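Local atomic coordinates of aldehyde dehydrogenase family protein (Pseudomonas syringae pv. tomato, PDB entry 5IUV), a protein that probably oxidises indole-3-acetaldehyde to the auxin indole-3-acetic acid, using bound NAD+ as the electron acceptor. Residues A[85-90]-A[180-185]; A[132-137]-A[479-484]. All coordinates share one frame; numbering follows the deposited sequence.

Contact 1: residues A[85-90]-A[180-185]; sequences ATMIRF and PALSTG
Met87 reaches from the helix of residues 85-90 to the C-terminal part of helix 170-183 and meets two neighbouring side chains there. Its sulfur lies against the first side-chain carbon of Leu182 (Met87 SD to Leu182 CB, 3.8 Å), while its methylene touches the serine hydroxyl oxygen (Met87 CG to Ser183 OG, 3.6 Å). The terminal methyl, Met87 CE, sits near both, 3.9 Å from Ser183 OG. Chi1 (-69°) turns CG to Ser183; the bends at chi2 (-57°) and chi3 (-66°) then bring SD and CE back along the neighbouring helix, and the chain crosses the Leu182 side chain at about a right angle. One helical turn on, Phe90 adds a looser touch: Leu182 CD1 stands at the edge of the ring, near its plane, 4.1 Å from Phe90 CE2. No hydrogen bond links the two segments. Ser183 OG is bonded instead to the carbonyl of Gly179 in its own helix, so the serine can face the thioether and hydrocarbon of Met87 with its polar atom satisfied. Leu128 of helix 113-134 packs on both Met87 and Phe90, and Val188 of strand 187-191 packs on Leu182. Beyond Ser183 the chain turns off through a Schellman motif, in which Gly185 has positive phi and its N bonds to Leu182 O at 2.9 Å. Two carbonyls near this end have donors from before or within helix 80-96, Trp75 NE1 for Leu182 and Arg83 NE for Ser183. Helix 170-183 connects parallel strands 149-164 and 187-191, the beta-alpha-beta crossover of the Rossmann-like NAD-binding domain of aldehyde dehydrogenases, and here helix 80-96 packs on the C-terminal end of that crossover helix.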
loop_
_atom_site.group_PDB
_atom_site.type_symbol
_atom_site.label_atom_id
_atom_site.label_comp_id
_atom_site.label_asym_id
_atom_site.label_seq_id
_atom_site.Cartn_x
_atom_site.Cartn_y
_atom_site.Cartn_z
ATOM N N ALA A 85 9.684 21.148 0.795
ATOM C CA ALA A 85 9.948 22.416 1.482
ATOM C C ALA A 85 9.459 23.616 0.671
ATOM O O ALA A 85 8.895 24.560 1.218
ATOM C CB ALA A 85 11.446 22.558 1.787
ATOM N N THR A 86 9.678 23.566 -0.636
ATOM C CA THR A 86 9.257 24.646 -1.520
ATOM C C THR A 86 7.734 24.736 -1.597
ATOM O O THR A 86 7.174 25.830 -1.549
ATOM C CB THR A 86 9.841 24.460 -2.931
ATOM O OG1 THR A 86 11.269 24.478 -2.849
ATOM C CG2 THR A 86 9.387 25.571 -3.873
ATOM N N MET A 87 7.064 23.588 -1.698
ATOM C CA MET A 87 5.598 23.574 -1.772
ATOM C C MET A 87 4.967 24.115 -0.493
ATOM O O MET A 87 3.952 24.818 -0.532
ATOM C CB MET A 87 5.076 22.157 -2.063
ATOM C CG MET A 87 5.384 21.643 -3.478
ATOM S SD MET A 87 4.762 22.712 -4.798
ATOM C CE MET A 87 2.985 22.573 -4.576
ATOM N N ILE A 88 5.584 23.806 0.639
ATOM C CA ILE A 88 5.110 24.302 1.925
ATOM C C ILE A 88 5.331 25.819 2.048
ATOM O O ILE A 88 4.455 26.532 2.543
ATOM C CB ILE A 88 5.785 23.530 3.084
ATOM C CG1 ILE A 88 5.338 22.065 3.043
ATOM C CG2 ILE A 88 5.446 24.145 4.435
ATOM C CD1 ILE A 88 6.152 21.118 3.955
ATOM N N ARG A 89 6.470 26.322 1.567
ATOM C CA ARG A 89 6.688 27.775 1.514
ATOM C C ARG A 89 5.686 28.459 0.583
ATOM O O ARG A 89 5.219 29.560 0.870
ATOM C CB ARG A 89 8.116 28.108 1.058
ATOM C CG ARG A 89 9.192 27.843 2.109
ATOM C CD ARG A 89 10.512 28.526 1.738
ATOM N NE ARG A 89 11.002 28.111 0.424
ATOM C CZ ARG A 89 11.767 27.043 0.216
ATOM N NH1 ARG A 89 12.130 26.277 1.237
ATOM N NH2 ARG A 89 12.175 26.742 -1.010
ATOM N N PHE A 90 5.369 27.800 -0.529
ATOM C CA PHE A 90 4.382 28.300 -1.492
ATOM C C PHE A 90 3.040 28.459 -0.781
ATOM O O PHE A 90 2.397 29.511 -0.861
ATOM C CB PHE A 90 4.281 27.334 -2.684
ATOM C CG PHE A 90 3.486 27.861 -3.877
ATOM C CD1 PHE A 90 2.972 29.150 -3.903
ATOM C CD2 PHE A 90 3.254 27.032 -4.971
ATOM C CE1 PHE A 90 2.242 29.610 -5.012
ATOM C CE2 PHE A 90 2.531 27.481 -6.083
ATOM C CZ PHE A 90 2.023 28.772 -6.097
ATOM N N PRO A 180 -0.629 18.506 -6.400
ATOM C CA PRO A 180 -0.060 17.241 -6.886
ATOM C C PRO A 180 0.779 17.379 -8.168
ATOM O O PRO A 180 1.783 16.674 -8.306
ATOM C CB PRO A 180 -1.305 16.373 -7.134
ATOM C CG PRO A 180 -2.442 17.354 -7.264
ATOM C CD PRO A 180 -2.099 18.481 -6.357
ATOM N N ALA A 181 0.392 18.273 -9.079
ATOM C CA ALA A 181 1.107 18.396 -10.350
ATOM C C ALA A 181 2.521 18.936 -10.155
ATOM O O ALA A 181 3.468 18.412 -10.729
ATOM C CB ALA A 181 0.331 19.287 -11.326
ATOM N N LEU A 182 2.673 19.974 -9.338
ATOM C CA LEU A 182 4.004 20.509 -9.071
ATOM C C LEU A 182 4.790 19.587 -8.141
ATOM O O LEU A 182 5.994 19.394 -8.328
ATOM C CB LEU A 182 3.914 21.915 -8.467
ATOM C CG LEU A 182 3.365 23.006 -9.380
ATOM C CD1 LEU A 182 3.090 24.285 -8.587
ATOM C CD2 LEU A 182 4.345 23.282 -10.541
ATOM N N SER A 183 4.107 19.008 -7.152
ATOM C CA SER A 183 4.771 18.131 -6.181
ATOM C C SER A 183 5.443 16.933 -6.845
ATOM O O SER A 183 6.514 16.501 -6.407
ATOM C CB SER A 183 3.784 17.633 -5.121
ATOM O OG SER A 183 3.439 18.672 -4.218
ATOM N N THR A 184 4.824 16.405 -7.896
ATOM C CA THR A 184 5.389 15.266 -8.616
ATOM C C THR A 184 6.509 15.673 -9.573
ATOM O O THR A 184 7.171 14.818 -10.161
ATOM C CB THR A 184 4.309 14.505 -9.412
ATOM O OG1 THR A 184 3.495 15.434 -10.136
ATOM C CG2 THR A 184 3.425 13.694 -8.469
ATOM N N GLY A 185 6.712 16.976 -9.741
ATOM C CA GLY A 185 7.834 17.472 -10.521
ATOM C C GLY A 185 7.525 17.986 -11.923
ATOM O O GLY A 185 8.437 18.333 -12.672
#

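Contact 2: residues A[132-137]-A[479-484]; sequences GEAIDK and KSLHAF
Ala134, near the end of helix 113-134, points its methyl at two side chains of the 479-484 loop. The closer is Leu481, one of whose branch methyls comes up to it (Ala134 CB to Leu481 CD2, 3.6 Å). The other is Phe484, which offers the far end of its ring obliquely, with Phe484 CZ 4.2 Å from Ala134 CB. Leu481 and Phe484 are three residues apart on a helical turn closed by Phe484 N to Leu481 O, a spacing that puts both on one side of it. From there CG anti to the carbonyl carbon (chi1 -55° and -77°) swings the Leu481 branches and the Phe484 ring at the alanine. The ring also packs on Pro180 and Ser183 of helix 170-183. The loop leads from strand 474-475 into strand 488-496, which pairs antiparallel with strand 149-164 in the arm that carries oligomerisation in this family. At its start, Ser480 makes an ST turn: Ser480 OG accepts from His482 N at 3.0 Å, and gives its own proton to Lys479 O. On the helix side, Lys137 folds back over the backbone of its own segment. Successive bends at chi1 and chi2, and another at chi4, bring its ammonium to Glu133 O, 2.8 Å from Lys137 NZ and in the carbonyl plane. The same nitrogen forms a salt bridge with Asp136, meeting OD1 on its syn side, and a second one with Glu133 of a neighbouring subunit. The other carboxylate oxygen, Asp136 OD2, pairs with Lys84 of the same chain. Lys137 of that neighbouring subunit packs on both Ala134 and Leu481.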
loop_
_atom_site.group_PDB
_atom_site.type_symbol
_atom_site.label_atom_id
_atom_site.label_comp_id
_atom_site.label_asym_id
_atom_site.label_seq_id
_atom_site.Cartn_x
_atom_site.Cartn_y
_atom_site.Cartn_z
ATOM N N GLY A 132 2.564 18.798 -0.793
ATOM C CA GLY A 132 3.993 18.902 -0.554
ATOM C C GLY A 132 4.458 17.951 0.532
ATOM O O GLY A 132 5.455 17.257 0.358
ATOM N N GLU A 133 3.724 17.920 1.643
ATOM C CA GLU A 133 4.024 17.041 2.776
ATOM C C GLU A 133 4.049 15.565 2.380
ATOM O O GLU A 133 4.746 14.755 2.997
ATOM C CB GLU A 133 2.989 17.226 3.890
ATOM C CG GLU A 133 3.063 18.539 4.653
ATOM C CD GLU A 133 1.798 18.808 5.471
ATOM O OE1 GLU A 133 0.864 17.971 5.450
ATOM O OE2 GLU A 133 1.738 19.861 6.132
ATOM N N ALA A 134 3.257 15.218 1.371
ATOM C CA ALA A 134 3.080 13.823 0.974
ATOM C C ALA A 134 4.215 13.290 0.109
ATOM O O ALA A 134 4.398 12.075 0.014
ATOM C CB ALA A 134 1.749 13.655 0.230
ATOM N N ILE A 135 4.955 14.194 -0.529
ATOM C CA ILE A 135 5.937 13.816 -1.548
ATOM C C ILE A 135 6.861 12.674 -1.116
ATOM O O ILE A 135 6.977 11.666 -1.820
ATOM C CB ILE A 135 6.808 15.021 -1.957
ATOM C CG1 ILE A 135 5.985 16.023 -2.772
ATOM C CG2 ILE A 135 8.001 14.559 -2.770
ATOM C CD1 ILE A 135 6.748 17.325 -3.092
ATOM N N ASP A 136 7.507 12.817 0.039
ATOM C CA ASP A 136 8.472 11.804 0.456
ATOM C C ASP A 136 7.863 10.777 1.401
ATOM O O ASP A 136 8.591 10.032 2.062
ATOM C CB ASP A 136 9.706 12.458 1.093
ATOM C CG ASP A 136 9.367 13.357 2.272
ATOM O OD1 ASP A 136 8.172 13.593 2.542
ATOM O OD2 ASP A 136 10.315 13.854 2.917
ATOM N N LYS A 137 6.531 10.732 1.460
ATOM C CA LYS A 137 5.827 9.680 2.188
ATOM C C LYS A 137 5.306 8.632 1.206
ATOM O O LYS A 137 4.783 7.600 1.613
ATOM C CB LYS A 137 4.663 10.252 3.013
ATOM C CG LYS A 137 5.002 11.529 3.794
ATOM C CD LYS A 137 6.153 11.317 4.757
ATOM C CE LYS A 137 6.358 12.547 5.642
ATOM N NZ LYS A 137 6.597 13.784 4.838
ATOM N N LYS A 479 -7.512 15.840 -4.773
ATOM C CA LYS A 479 -7.209 15.619 -3.362
ATOM C C LYS A 479 -6.717 14.193 -3.120
ATOM O O LYS A 479 -6.717 13.365 -4.031
ATOM C CB LYS A 479 -8.426 15.944 -2.475
ATOM C CG LYS A 479 -8.901 17.393 -2.631
ATOM C CD LYS A 479 -9.882 17.802 -1.542
ATOM C CE LYS A 479 -11.131 16.931 -1.560
ATOM N NZ LYS A 479 -11.914 17.076 -0.301
ATOM N N SER A 480 -6.268 13.941 -1.891
ATOM C CA SER A 480 -5.677 12.666 -1.466
ATOM C C SER A 480 -4.415 12.340 -2.246
ATOM O O SER A 480 -3.958 13.127 -3.072
ATOM C CB SER A 480 -6.677 11.508 -1.589
ATOM O OG SER A 480 -6.732 11.005 -2.914
ATOM N N LEU A 481 -3.843 11.177 -1.954
ATOM C CA LEU A 481 -2.665 10.698 -2.662
ATOM C C LEU A 481 -3.029 10.252 -4.076
ATOM O O LEU A 481 -2.185 10.237 -4.971
ATOM C CB LEU A 481 -2.023 9.541 -1.894
ATOM C CG LEU A 481 -1.669 9.851 -0.436
ATOM C CD1 LEU A 481 -1.087 8.625 0.257
ATOM C CD2 LEU A 481 -0.701 11.026 -0.370
ATOM N N HIS A 482 -4.295 9.888 -4.272
ATOM C CA HIS A 482 -4.750 9.407 -5.571
ATOM C C HIS A 482 -4.647 10.486 -6.645
ATOM O O HIS A 482 -4.518 10.175 -7.825
ATOM C CB HIS A 482 -6.185 8.887 -5.475
ATOM C CG HIS A 482 -6.308 7.620 -4.686
ATOM N ND1 HIS A 482 -5.976 6.388 -5.206
ATOM C CD2 HIS A 482 -6.709 7.398 -3.411
ATOM C CE1 HIS A 482 -6.174 5.457 -4.287
ATOM N NE2 HIS A 482 -6.615 6.044 -3.188
ATOM N N ALA A 483 -4.681 11.752 -6.240
ATOM C CA ALA A 483 -4.551 12.848 -7.200
ATOM C C ALA A 483 -3.195 12.843 -7.913
ATOM O O ALA A 483 -3.093 13.270 -9.065
ATOM C CB ALA A 483 -4.771 14.187 -6.504
ATOM N N PHE A 484 -2.162 12.360 -7.229
ATOM C CA PHE A 484 -0.813 12.313 -7.786
ATOM C C PHE A 484 -0.746 11.458 -9.040
ATOM O O PHE A 484 0.039 11.733 -9.944
ATOM C CB PHE A 484 0.190 11.783 -6.754
ATOM C CG PHE A 484 0.584 12.796 -5.713
ATOM C CD1 PHE A 484 -0.362 13.356 -4.874
ATOM C CD2 PHE A 484 1.902 13.171 -5.557
ATOM C CE1 PHE A 484 0.004 14.291 -3.916
ATOM C CE2 PHE A 484 2.271 14.100 -4.601
ATOM C CZ PHE A 484 1.321 14.656 -3.782
#

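Contacts 1 and 2 alternate along the chain, in the order 85-90, 132-137, 180-185, 479-484, and their centres lie about 10 Å apart on the same side of the chain's centre. They touch directly: Thr184 CG2 comes within 3.3 Å of Phe484 CD2, and Met87 CB within 3.7 Å of Gly132 CA. Helices 80-96, 113-134 and 170-183 and the loop before strand 488-496 thus form one packed region. Through it, helices 80-96 and 113-134, the crossover helix of the NAD-binding sheet and the loop leading into the C-terminal strand are brought together, with contact 2 on the side that meets neighbouring subunits of the tetramer.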